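PDB 3EUA: putative fructose-aminoacid-6-phosphate deglycase from Bacillus subtilis, which catalyses the conversion of a range of fructosamine 6-phosphates to glucose 6-phosphate and a free amino acid. Local coordinates for residues Ile25-Val31 against Lys75-Cys81; Asn68-Glu74 against Phe96-Ala102; Leu103-Phe109 against Ala119-Tyr125; Val46-Ser51 against Val145-Leu149. One frame throughout, in Å; residues are numbered along the deposited sequence.

Contact 1: Ile25-Val31 against Lys75-Cys81; sequences IDHVFFV and KSLVILC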
# COMPACT_ATOMS: atom_id res chain seq x y z
N ILE A 25 -18.46 5.19 17.28
CA ILE A 25 -17.72 4.67 16.13
C ILE A 25 -16.28 4.49 16.59
O ILE A 25 -15.69 5.44 17.11
CB ILE A 25 -17.66 5.66 14.94
CG1 ILE A 25 -19.06 6.01 14.39
CG2 ILE A 25 -16.83 5.08 13.84
CD1 ILE A 25 -19.90 4.80 13.96
N ASP A 26 -15.71 3.31 16.41
CA ASP A 26 -14.33 3.09 16.80
C ASP A 26 -13.42 2.73 15.63
O ASP A 26 -12.22 2.51 15.84
CB ASP A 26 -14.23 2.03 17.91
CG ASP A 26 -14.65 0.62 17.48
OD1 ASP A 26 -14.79 0.31 16.29
OD2 ASP A 26 -14.84 -0.22 18.39
N HIS A 27 -13.97 2.65 14.42
CA HIS A 27 -13.19 2.21 13.26
C HIS A 27 -13.74 2.85 12.00
O HIS A 27 -14.94 2.82 11.79
CB HIS A 27 -13.31 0.66 13.12
CG HIS A 27 -12.14 -0.04 12.47
ND1 HIS A 27 -11.53 -1.14 13.04
CD2 HIS A 27 -11.48 0.19 11.31
CE1 HIS A 27 -10.56 -1.56 12.25
NE2 HIS A 27 -10.50 -0.77 11.19
N VAL A 28 -12.85 3.41 11.16
CA VAL A 28 -13.24 3.94 9.86
C VAL A 28 -12.59 3.04 8.78
O VAL A 28 -11.42 2.66 8.91
CB VAL A 28 -12.80 5.40 9.65
CG1 VAL A 28 -13.24 5.85 8.28
CG2 VAL A 28 -13.45 6.31 10.68
N PHE A 29 -13.36 2.65 7.75
CA PHE A 29 -12.85 1.87 6.62
C PHE A 29 -13.03 2.69 5.36
O PHE A 29 -14.11 3.13 5.11
CB PHE A 29 -13.58 0.52 6.46
CG PHE A 29 -13.32 -0.46 7.58
CD1 PHE A 29 -12.25 -1.32 7.54
CD2 PHE A 29 -14.14 -0.50 8.69
CE1 PHE A 29 -11.98 -2.21 8.59
CE2 PHE A 29 -13.88 -1.41 9.73
CZ PHE A 29 -12.82 -2.27 9.66
N PHE A 30 -11.94 2.95 4.63
CA PHE A 30 -11.95 3.65 3.35
C PHE A 30 -11.97 2.58 2.25
O PHE A 30 -10.98 1.89 2.03
CB PHE A 30 -10.71 4.50 3.23
CG PHE A 30 -10.66 5.60 4.24
CD1 PHE A 30 -11.47 6.74 4.08
CD2 PHE A 30 -9.80 5.51 5.33
CE1 PHE A 30 -11.40 7.78 5.01
CE2 PHE A 30 -9.75 6.51 6.26
CZ PHE A 30 -10.55 7.66 6.09
N VAL A 31 -13.09 2.44 1.57
CA VAL A 31 -13.27 1.34 0.61
C VAL A 31 -13.71 1.78 -0.77
O VAL A 31 -14.79 2.37 -0.96
CB VAL A 31 -14.31 0.33 1.17
CG1 VAL A 31 -14.41 -0.90 0.30
CG2 VAL A 31 -13.96 -0.10 2.61
N LYS A 75 -19.87 -0.70 15.27
CA LYS A 75 -19.14 0.50 15.66
C LYS A 75 -18.24 0.97 14.53
O LYS A 75 -17.34 1.77 14.76
CB LYS A 75 -18.33 0.25 16.92
CG LYS A 75 -19.21 -0.10 18.12
CD LYS A 75 -18.34 -0.56 19.26
CE LYS A 75 -19.17 -0.82 20.49
NZ LYS A 75 -18.23 -1.22 21.58
N SER A 76 -18.48 0.50 13.30
CA SER A 76 -17.68 0.88 12.13
C SER A 76 -18.39 1.89 11.25
O SER A 76 -19.59 1.84 11.11
CB SER A 76 -17.39 -0.35 11.24
OG SER A 76 -16.63 -1.37 11.89
N LEU A 77 -17.60 2.78 10.65
CA LEU A 77 -18.03 3.72 9.65
C LEU A 77 -17.29 3.29 8.39
O LEU A 77 -16.04 3.12 8.44
CB LEU A 77 -17.56 5.12 9.99
CG LEU A 77 -17.79 6.22 8.97
CD1 LEU A 77 -19.25 6.32 8.64
CD2 LEU A 77 -17.22 7.57 9.49
N VAL A 78 -18.00 3.09 7.28
CA VAL A 78 -17.36 2.70 6.03
C VAL A 78 -17.66 3.80 5.01
O VAL A 78 -18.80 4.15 4.78
CB VAL A 78 -17.81 1.31 5.57
CG1 VAL A 78 -17.13 0.91 4.26
CG2 VAL A 78 -17.47 0.26 6.65
N ILE A 79 -16.61 4.38 4.45
CA ILE A 79 -16.74 5.44 3.48
C ILE A 79 -16.38 4.83 2.14
O ILE A 79 -15.26 4.31 1.98
CB ILE A 79 -15.80 6.62 3.78
CG1 ILE A 79 -16.11 7.25 5.14
CG2 ILE A 79 -15.91 7.69 2.67
CD1 ILE A 79 -15.12 8.29 5.57
N LEU A 80 -17.33 4.87 1.20
CA LEU A 80 -17.13 4.31 -0.14
C LEU A 80 -17.22 5.38 -1.22
O LEU A 80 -17.84 6.45 -1.04
CB LEU A 80 -18.12 3.17 -0.42
CG LEU A 80 -18.18 2.09 0.67
CD1 LEU A 80 -19.45 2.24 1.56
CD2 LEU A 80 -18.14 0.74 0.03
N CYS A 81 -16.59 5.11 -2.36
CA CYS A 81 -16.64 6.03 -3.48
C CYS A 81 -16.61 5.28 -4.80
O CYS A 81 -15.86 4.32 -4.96
CB CYS A 81 -15.47 7.00 -3.41
SG CYS A 81 -15.55 8.22 -4.72
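Phe29 and Val78 share one face of the sheet, Val78 CG2 lying 3.9 Å from Phe29 CB. With CG anti to its carbonyl carbon (chi1 -67°), the Phe29 ring leans back toward His27 and presents an edge to Ser76, Phe29 CE2 standing 3.5 Å from Ser76 OG. That hydroxyl is hydrogen-bonded to Gly73 N. His27 CD2 sits over a face of the same ring, and His27 NE2 is hydrogen-bonded to Asp57. Val31 CG2 packs at 3.7 Å on Val78 CG1, and Val31 lies alongside Leu80. On the opposite face, Val28 and Leu77 point the same way, as do Phe30 and Ile79, whose CE1 and CD1 meet at 3.8 Å. Helix 137-153 packs against this face and helix 88-99 against the first, making a layered alpha/beta core of the SIS domain. A parallel ladder joins the strands; it includes Leu77 N to His27 O at 2.9 Å and ends with an almost straight bond from Val31 N to Ile79 O (179°). The chemistry is divided: backbone polar groups satisfy one another between the strands, while branched and aromatic groups give the face of Val28, Phe30, Leu77 and Ile79, and the Val31-Leu80 end of the other, apolar surfaces for the helices.

Contact 2: Asn68-Glu74 against Phe96-Ala102; sequences NPVQLGE and FARGKGA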
# COMPACT_ATOMS: atom_id res chain seq x y z
N ASN A 68 -12.37 -9.48 4.95
CA ASN A 68 -13.44 -9.50 5.97
C ASN A 68 -12.90 -9.17 7.36
O ASN A 68 -12.87 -10.04 8.25
CB ASN A 68 -14.08 -10.90 5.89
CG ASN A 68 -15.26 -11.07 6.80
OD1 ASN A 68 -15.98 -10.12 7.08
ND2 ASN A 68 -15.47 -12.29 7.27
N PRO A 69 -12.46 -7.91 7.57
CA PRO A 69 -11.86 -7.54 8.85
C PRO A 69 -12.76 -7.90 10.01
O PRO A 69 -13.93 -7.53 10.01
CB PRO A 69 -11.70 -6.04 8.75
CG PRO A 69 -11.61 -5.77 7.29
CD PRO A 69 -12.51 -6.76 6.65
N VAL A 70 -12.20 -8.62 10.99
CA VAL A 70 -12.99 -9.06 12.15
C VAL A 70 -13.53 -7.88 12.98
O VAL A 70 -14.56 -8.02 13.64
CB VAL A 70 -12.22 -10.09 13.04
CG1 VAL A 70 -11.02 -9.50 13.68
CG2 VAL A 70 -13.12 -10.61 14.13
N GLN A 71 -12.89 -6.72 12.90
CA GLN A 71 -13.35 -5.55 13.64
C GLN A 71 -14.46 -4.78 12.91
O GLN A 71 -14.92 -3.78 13.43
CB GLN A 71 -12.15 -4.65 13.96
CG GLN A 71 -11.23 -5.27 15.00
CD GLN A 71 -9.97 -4.47 15.23
OE1 GLN A 71 -9.97 -3.26 15.08
NE2 GLN A 71 -8.90 -5.14 15.61
N LEU A 72 -14.87 -5.22 11.72
CA LEU A 72 -15.97 -4.59 10.99
C LEU A 72 -17.27 -4.94 11.68
O LEU A 72 -17.60 -6.11 11.84
CB LEU A 72 -16.05 -5.08 9.54
CG LEU A 72 -17.20 -4.56 8.66
CD1 LEU A 72 -17.17 -3.08 8.56
CD2 LEU A 72 -17.15 -5.21 7.27
N GLY A 73 -18.05 -3.92 12.04
CA GLY A 73 -19.32 -4.17 12.69
C GLY A 73 -20.11 -2.92 13.01
O GLY A 73 -19.96 -1.89 12.38
N GLU A 74 -20.93 -3.02 14.06
CA GLU A 74 -21.82 -1.93 14.47
C GLU A 74 -21.14 -0.64 14.90
O GLU A 74 -21.79 0.41 14.90
CB GLU A 74 -22.74 -2.39 15.58
CG GLU A 74 -23.77 -3.42 15.10
CD GLU A 74 -24.61 -3.99 16.24
OE1 GLU A 74 -24.10 -3.99 17.39
OE2 GLU A 74 -25.76 -4.44 15.97
N PHE A 96 -22.22 -5.39 1.88
CA PHE A 96 -21.50 -6.22 2.83
C PHE A 96 -21.33 -5.53 4.19
O PHE A 96 -21.63 -6.12 5.22
CB PHE A 96 -20.14 -6.58 2.25
CG PHE A 96 -19.28 -7.38 3.15
CD1 PHE A 96 -19.56 -8.72 3.39
CD2 PHE A 96 -18.18 -6.83 3.76
CE1 PHE A 96 -18.76 -9.47 4.22
CE2 PHE A 96 -17.39 -7.60 4.58
CZ PHE A 96 -17.68 -8.89 4.81
N ALA A 97 -20.84 -4.29 4.16
CA ALA A 97 -20.62 -3.50 5.38
C ALA A 97 -21.94 -3.20 6.07
O ALA A 97 -22.05 -3.37 7.28
CB ALA A 97 -19.88 -2.20 5.05
N ARG A 98 -22.95 -2.79 5.30
CA ARG A 98 -24.25 -2.48 5.88
C ARG A 98 -24.86 -3.74 6.54
O ARG A 98 -25.44 -3.64 7.61
CB ARG A 98 -25.20 -1.88 4.86
CG ARG A 98 -26.43 -1.23 5.47
CD ARG A 98 -27.10 -0.29 4.46
NE ARG A 98 -28.23 0.43 5.05
CZ ARG A 98 -29.04 1.27 4.41
NH1 ARG A 98 -28.87 1.53 3.11
NH2 ARG A 98 -30.03 1.86 5.07
N GLY A 99 -24.70 -4.89 5.90
CA GLY A 99 -25.21 -6.17 6.43
C GLY A 99 -24.57 -6.53 7.76
O GLY A 99 -25.19 -7.21 8.56
N LYS A 100 -23.34 -6.06 7.99
CA LYS A 100 -22.62 -6.26 9.26
C LYS A 100 -22.98 -5.20 10.33
O LYS A 100 -22.38 -5.19 11.40
CB LYS A 100 -21.11 -6.17 9.07
CG LYS A 100 -20.44 -7.17 8.14
CD LYS A 100 -20.15 -8.47 8.75
CE LYS A 100 -19.27 -9.27 7.84
NZ LYS A 100 -18.92 -10.58 8.43
N GLY A 101 -23.91 -4.31 10.04
CA GLY A 101 -24.32 -3.27 11.00
C GLY A 101 -23.49 -1.99 10.93
O GLY A 101 -23.68 -1.08 11.72
N ALA A 102 -22.59 -1.89 9.97
CA ALA A 102 -21.78 -0.68 9.85
C ALA A 102 -22.58 0.50 9.29
O ALA A 102 -23.58 0.31 8.58
CB ALA A 102 -20.55 -0.94 8.98
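Asn68 directs its side-chain carbonyl into the angle between Phe96 and Lys100, where the loop between helix 61-67 and strand 76-82 meets the C-terminal end of helix 88-99 in the SIS domain. Its CG is anti to the backbone N (chi1 -176°), which carries Asn68 OD1 to the rim of Phe96, 3.1 Å from CZ and near the ring plane; amide and ring are turned 70° apart. Asn68 OD1 also takes a weak hydrogen bond of 3.3 Å from Lys100 NZ. To get there the lysine bends sharply at its second torsion (chi2 -82°) and then extends, so that its aliphatic part runs past Leu72 before the ammonium arrives at the amide. Leu72 wedges in between Phe96, Lys100 and Ala102. Its two methyls part company: Leu72 CD2 rests 3.6 Å from Phe96 CE2 and 3.9 Å from Lys100 CG, whereas Leu72 CD1 turns to Ala102 CB at 4.0 Å. The leucine closes a type I turn that starts at Pro69. Beyond it the backbones themselves converge, where helix 88-99 ends in a Schellman motif at Gly101 with positive phi. Having no side chain there, Gly101 lets Glu74 come close, and Glu74 CA points its hydrogen almost straight at Gly101 O, 3.4 Å away. The outer side of the turn faces the second subunit: Asn68 O accepts a bond from its Arg49, and Gln71 NE2 reaches its Ser51 and Ile54. The contact is therefore held chiefly by one leucine and close backbone packing, with a single weak polar link at its margin that holds the lysine only lightly.

Contact 3: Leu103-Phe109 against Ala119-Tyr125; sequences LTIAMTF and AQYVAQY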
# COMPACT_ATOMS: atom_id res chain seq x y z
N LEU A 103 -22.15 1.70 9.67
CA LEU A 103 -22.70 2.94 9.17
C LEU A 103 -21.98 3.15 7.84
O LEU A 103 -20.75 3.10 7.78
CB LEU A 103 -22.39 4.09 10.12
CG LEU A 103 -22.80 5.51 9.72
CD1 LEU A 103 -24.30 5.62 9.51
CD2 LEU A 103 -22.30 6.48 10.79
N THR A 104 -22.74 3.34 6.76
CA THR A 104 -22.16 3.50 5.44
C THR A 104 -22.52 4.81 4.77
O THR A 104 -23.67 5.24 4.79
CB THR A 104 -22.62 2.35 4.47
OG1 THR A 104 -24.04 2.27 4.44
CG2 THR A 104 -22.05 1.03 4.91
N ILE A 105 -21.50 5.43 4.17
CA ILE A 105 -21.69 6.65 3.43
C ILE A 105 -20.95 6.47 2.11
O ILE A 105 -19.78 6.13 2.10
CB ILE A 105 -21.20 7.88 4.19
CG1 ILE A 105 -21.43 9.12 3.32
CG2 ILE A 105 -19.71 7.69 4.57
CD1 ILE A 105 -21.43 10.47 4.04
N ALA A 106 -21.66 6.68 1.00
CA ALA A 106 -21.09 6.55 -0.31
C ALA A 106 -21.04 7.89 -1.02
O ALA A 106 -22.00 8.67 -0.93
CB ALA A 106 -21.95 5.55 -1.13
N MSE A 107 -19.90 8.15 -1.66
CA MSE A 107 -19.72 9.30 -2.50
C MSE A 107 -19.87 8.83 -3.95
O MSE A 107 -19.41 7.73 -4.29
CB MSE A 107 -18.35 9.87 -2.32
CG MSE A 107 -18.05 10.28 -0.92
SE MSE A 107 -16.23 10.94 -0.85
CE MSE A 107 -16.45 12.22 -1.99
N THR A 108 -20.52 9.62 -4.79
CA THR A 108 -20.67 9.27 -6.17
C THR A 108 -21.04 10.51 -6.98
O THR A 108 -21.41 11.54 -6.43
CB THR A 108 -21.75 8.18 -6.29
OG1 THR A 108 -21.82 7.73 -7.65
CG2 THR A 108 -23.15 8.69 -5.80
N PHE A 109 -20.89 10.42 -8.29
CA PHE A 109 -21.31 11.47 -9.20
C PHE A 109 -22.76 11.19 -9.62
O PHE A 109 -23.46 12.10 -10.09
CB PHE A 109 -20.34 11.49 -10.39
CG PHE A 109 -20.61 12.56 -11.41
CD1 PHE A 109 -20.50 13.88 -11.07
CD2 PHE A 109 -20.91 12.22 -12.74
CE1 PHE A 109 -20.72 14.88 -12.01
CE2 PHE A 109 -21.12 13.19 -13.68
CZ PHE A 109 -21.03 14.54 -13.31
N ALA A 119 -25.89 2.15 -0.04
CA ALA A 119 -25.36 2.94 1.07
C ALA A 119 -26.45 3.61 1.86
O ALA A 119 -27.45 4.03 1.30
CB ALA A 119 -24.35 3.98 0.57
N GLN A 120 -26.24 3.74 3.17
CA GLN A 120 -27.22 4.36 4.05
C GLN A 120 -27.28 5.87 3.81
O GLN A 120 -28.36 6.46 3.82
CB GLN A 120 -26.92 4.00 5.53
CG GLN A 120 -27.94 4.55 6.53
CD GLN A 120 -27.70 4.13 7.96
OE1 GLN A 120 -26.91 3.24 8.26
NE2 GLN A 120 -28.42 4.77 8.88
N TYR A 121 -26.12 6.49 3.63
CA TYR A 121 -26.00 7.91 3.35
C TYR A 121 -25.27 8.08 2.01
O TYR A 121 -24.38 7.30 1.70
CB TYR A 121 -25.22 8.63 4.46
CG TYR A 121 -25.96 8.73 5.78
CD1 TYR A 121 -25.86 7.72 6.73
CD2 TYR A 121 -26.77 9.84 6.06
CE1 TYR A 121 -26.53 7.82 7.92
CE2 TYR A 121 -27.47 9.92 7.25
CZ TYR A 121 -27.32 8.91 8.18
OH TYR A 121 -27.98 8.96 9.37
N VAL A 122 -25.67 9.08 1.24
CA VAL A 122 -25.09 9.36 -0.05
C VAL A 122 -24.71 10.82 -0.15
O VAL A 122 -25.50 11.68 0.18
CB VAL A 122 -26.07 9.06 -1.20
CG1 VAL A 122 -25.43 9.44 -2.55
CG2 VAL A 122 -26.47 7.58 -1.19
N ALA A 123 -23.49 11.09 -0.60
CA ALA A 123 -23.00 12.44 -0.77
C ALA A 123 -22.49 12.56 -2.20
O ALA A 123 -21.60 11.84 -2.60
CB ALA A 123 -21.88 12.69 0.23
N GLN A 124 -23.04 13.44 -2.98
CA GLN A 124 -22.57 13.54 -4.32
C GLN A 124 -21.45 14.54 -4.36
O GLN A 124 -21.25 15.33 -3.43
CB GLN A 124 -23.64 14.04 -5.23
CG GLN A 124 -24.94 13.31 -5.24
CD GLN A 124 -25.94 14.13 -6.04
OE1 GLN A 124 -25.60 14.67 -7.10
NE2 GLN A 124 -27.13 14.28 -5.51
N TYR A 125 -20.73 14.53 -5.46
CA TYR A 125 -19.68 15.50 -5.68
C TYR A 125 -19.80 16.00 -7.10
O TYR A 125 -20.45 15.35 -7.93
CB TYR A 125 -18.32 14.87 -5.40
CG TYR A 125 -17.89 13.67 -6.24
CD1 TYR A 125 -17.36 13.83 -7.52
CD2 TYR A 125 -17.91 12.38 -5.71
CE1 TYR A 125 -16.94 12.76 -8.27
CE2 TYR A 125 -17.47 11.28 -6.46
CZ TYR A 125 -16.98 11.47 -7.72
OH TYR A 125 -16.53 10.41 -8.46
O HOH W 1 -24.99 1.78 7.07
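Tyr121 turns an edge of its ring to segment 103-109: Thr104 O lies in the ring plane, and Leu103 CD1 comes to 3.5 Å from Tyr121 CE1. Its hydroxyl goes to Asp19. At the other end, Tyr125 lays one ring face beneath Phe109 N, while Phe109 returns an edge, Phe109 CD1 approaching Tyr125 O at 3.5 Å. With CG between the backbone N and the carbonyl carbon (chi1 61°), the Tyr125 ring folds back under Thr108, where Tyr125 CD2 also meets the CE methyl of selenomethionine Met107 at 4.0 Å and OH bonds to His83. A smaller alanine at Tyr125 is likely to leave the Met107 methyl without its aromatic neighbour and His83 ND1 without the hydroxyl. The strands belong to a beta-alpha-beta unit whose crossover is the short helix 114-118, with 121-124 outermost in this chain's parallel sheet. Their ladder includes Ala123 N to Ala106 O at 2.9 Å. It lengthens toward its end, to 3.3 Å for Thr108 N to Ala123 O. Where the second strand is about to begin, Thr104 OG1 accepts Gln120 N at 2.9 Å (163°) and gives its own proton to a water, which in turn donates to Gln120 OE1 at 2.7 Å.

Contact 4: Val46-Ser51 against Val145-Leu149; sequences VFDRES and VFGTL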
# COMPACT_ATOMS: atom_id res chain seq x y z
N VAL A 46 -4.75 11.89 7.29
CA VAL A 46 -5.44 12.78 8.23
C VAL A 46 -5.84 12.02 9.49
O VAL A 46 -5.52 12.43 10.60
CB VAL A 46 -6.69 13.46 7.57
CG1 VAL A 46 -7.54 14.22 8.60
CG2 VAL A 46 -6.26 14.44 6.46
N PHE A 47 -6.52 10.89 9.33
CA PHE A 47 -6.88 10.09 10.49
C PHE A 47 -5.68 9.68 11.32
O PHE A 47 -5.74 9.72 12.55
CB PHE A 47 -7.69 8.83 10.11
CG PHE A 47 -9.15 9.01 10.28
CD1 PHE A 47 -9.90 9.66 9.33
CD2 PHE A 47 -9.77 8.56 11.44
CE1 PHE A 47 -11.27 9.85 9.52
CE2 PHE A 47 -11.12 8.74 11.62
CZ PHE A 47 -11.87 9.41 10.67
N ASP A 48 -4.59 9.29 10.68
CA ASP A 48 -3.37 8.90 11.43
C ASP A 48 -2.80 10.03 12.26
O ASP A 48 -2.33 9.80 13.36
CB ASP A 48 -2.28 8.31 10.51
CG ASP A 48 -2.61 6.90 10.03
OD1 ASP A 48 -3.53 6.24 10.59
OD2 ASP A 48 -1.94 6.44 9.09
N ARG A 49 -2.84 11.24 11.74
CA ARG A 49 -2.32 12.43 12.45
C ARG A 49 -3.31 13.08 13.43
O ARG A 49 -2.89 13.77 14.37
CB ARG A 49 -1.91 13.47 11.42
CG ARG A 49 -0.65 13.14 10.65
CD ARG A 49 0.60 13.72 11.30
NE ARG A 49 0.75 13.39 12.71
CZ ARG A 49 0.62 14.21 13.75
NH1 ARG A 49 0.34 15.51 13.63
NH2 ARG A 49 0.82 13.73 14.97
N GLU A 50 -4.61 12.88 13.20
CA GLU A 50 -5.64 13.54 14.00
C GLU A 50 -6.50 12.73 14.95
O GLU A 50 -6.93 13.26 15.98
CB GLU A 50 -6.62 14.22 13.05
CG GLU A 50 -5.98 15.28 12.16
CD GLU A 50 -5.51 16.49 12.97
OE1 GLU A 50 -6.12 16.83 14.01
OE2 GLU A 50 -4.52 17.11 12.53
N SER A 51 -6.79 11.47 14.60
CA SER A 51 -7.70 10.68 15.40
C SER A 51 -7.03 9.98 16.56
O SER A 51 -6.17 9.14 16.39
CB SER A 51 -8.45 9.65 14.55
OG SER A 51 -9.32 8.91 15.39
N VAL A 145 -14.62 13.59 6.26
CA VAL A 145 -13.51 13.20 7.15
C VAL A 145 -13.29 14.20 8.29
O VAL A 145 -13.32 13.80 9.46
CB VAL A 145 -12.22 12.96 6.32
CG1 VAL A 145 -10.97 12.85 7.18
CG2 VAL A 145 -12.42 11.72 5.48
N PHE A 146 -13.11 15.47 7.98
CA PHE A 146 -12.91 16.47 9.05
C PHE A 146 -14.16 16.68 9.87
O PHE A 146 -14.08 16.96 11.07
CB PHE A 146 -12.41 17.80 8.51
CG PHE A 146 -10.95 17.77 8.10
CD1 PHE A 146 -9.95 18.03 9.03
CD2 PHE A 146 -10.58 17.47 6.81
CE1 PHE A 146 -8.61 17.96 8.66
CE2 PHE A 146 -9.26 17.42 6.44
CZ PHE A 146 -8.28 17.67 7.37
N GLY A 147 -15.31 16.53 9.22
CA GLY A 147 -16.59 16.63 9.91
C GLY A 147 -16.74 15.52 10.93
O GLY A 147 -17.18 15.77 12.03
N THR A 148 -16.40 14.29 10.53
CA THR A 148 -16.47 13.09 11.40
C THR A 148 -15.59 13.26 12.63
O THR A 148 -16.03 13.02 13.75
CB THR A 148 -16.13 11.83 10.58
OG1 THR A 148 -17.16 11.64 9.57
CG2 THR A 148 -16.04 10.59 11.47
N LEU A 149 -14.37 13.75 12.41
CA LEU A 149 -13.43 14.00 13.51
C LEU A 149 -13.94 15.13 14.42
O LEU A 149 -13.76 15.08 15.63
CB LEU A 149 -12.04 14.35 12.97
CG LEU A 149 -11.22 13.21 12.36
CD1 LEU A 149 -9.95 13.73 11.63
CD2 LEU A 149 -10.86 12.21 13.43
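Leu149 drives its two methyls between Phe47, Glu50 and Ser51, and here the side chains of helices 41-50 and 137-153 pack closely. Leu149 CD2 sits over one face of the Phe47 ring, 4.2 Å from its centroid and 23° off the normal, and also meets Ser51 CB at 3.7 Å; Leu149 CD1 meets Glu50 CB at 3.7 Å. A second CH-pi contact runs the other way, Val46 CG1 lying over a face of Phe146 and 3.7 Å from its CZ. Val46 CG1 also touches Val145 CG1 at 4.0 Å. Phe47 has a first torsion (chi1 -98°) away from the staggered positions, which brings Phe47 CE1 to 3.8 Å from Val145 CG1. Packing slackens toward Thr148, whose CG2 stands 4.4 Å from Phe47 CZ at the ring edge. The segment axes run 11.2 Å apart and 27° from parallel, a separation bridged wholly by side chains. Two helices of the SIS domain thus pack on the side of its sheet that carries Val28 and Phe30. A leucine in place of Phe47 would probably strip Leu149 CD2 of its aromatic face and leave Val145 less well covered. Away from the Leu149 cluster the contacts become polar: the partly exposed Glu50 turns its carboxylate to Lys157, Asn155 and Tyr293, while the buried Ser51 and Asp48 bond to Glu153 and to Arg67 of the second subunit. Helix 41-50 therefore has two chemistries: methyls and rings join it to helix 137-153 without directional bonds, whereas its polar and charged groups grip other parts of the chain and the second subunit.

How the contacts relate
Contacts 1 and 3 lie in the same parallel sheet and abut through strands 76-82 and 103-108; both combine backbone ladders with mostly buried side chains, though contact 3, at the sheet's outer strand, adds a water. Contact 4 is also buried but joins helices, by side chains alone; its Phe47 and Val145 press on Val28 and Phe30 of contact 1, so it helps cover one face of that sheet. Contact 2 is nearer the surface, its centre about 24 Å from the chain's centre, and meets the other face, Ala97 touching Val78. Contacts 2 and 4, whose centres are about 21 Å apart, do not touch, yet each has polar links to the second subunit, unlike contacts 1 and 3.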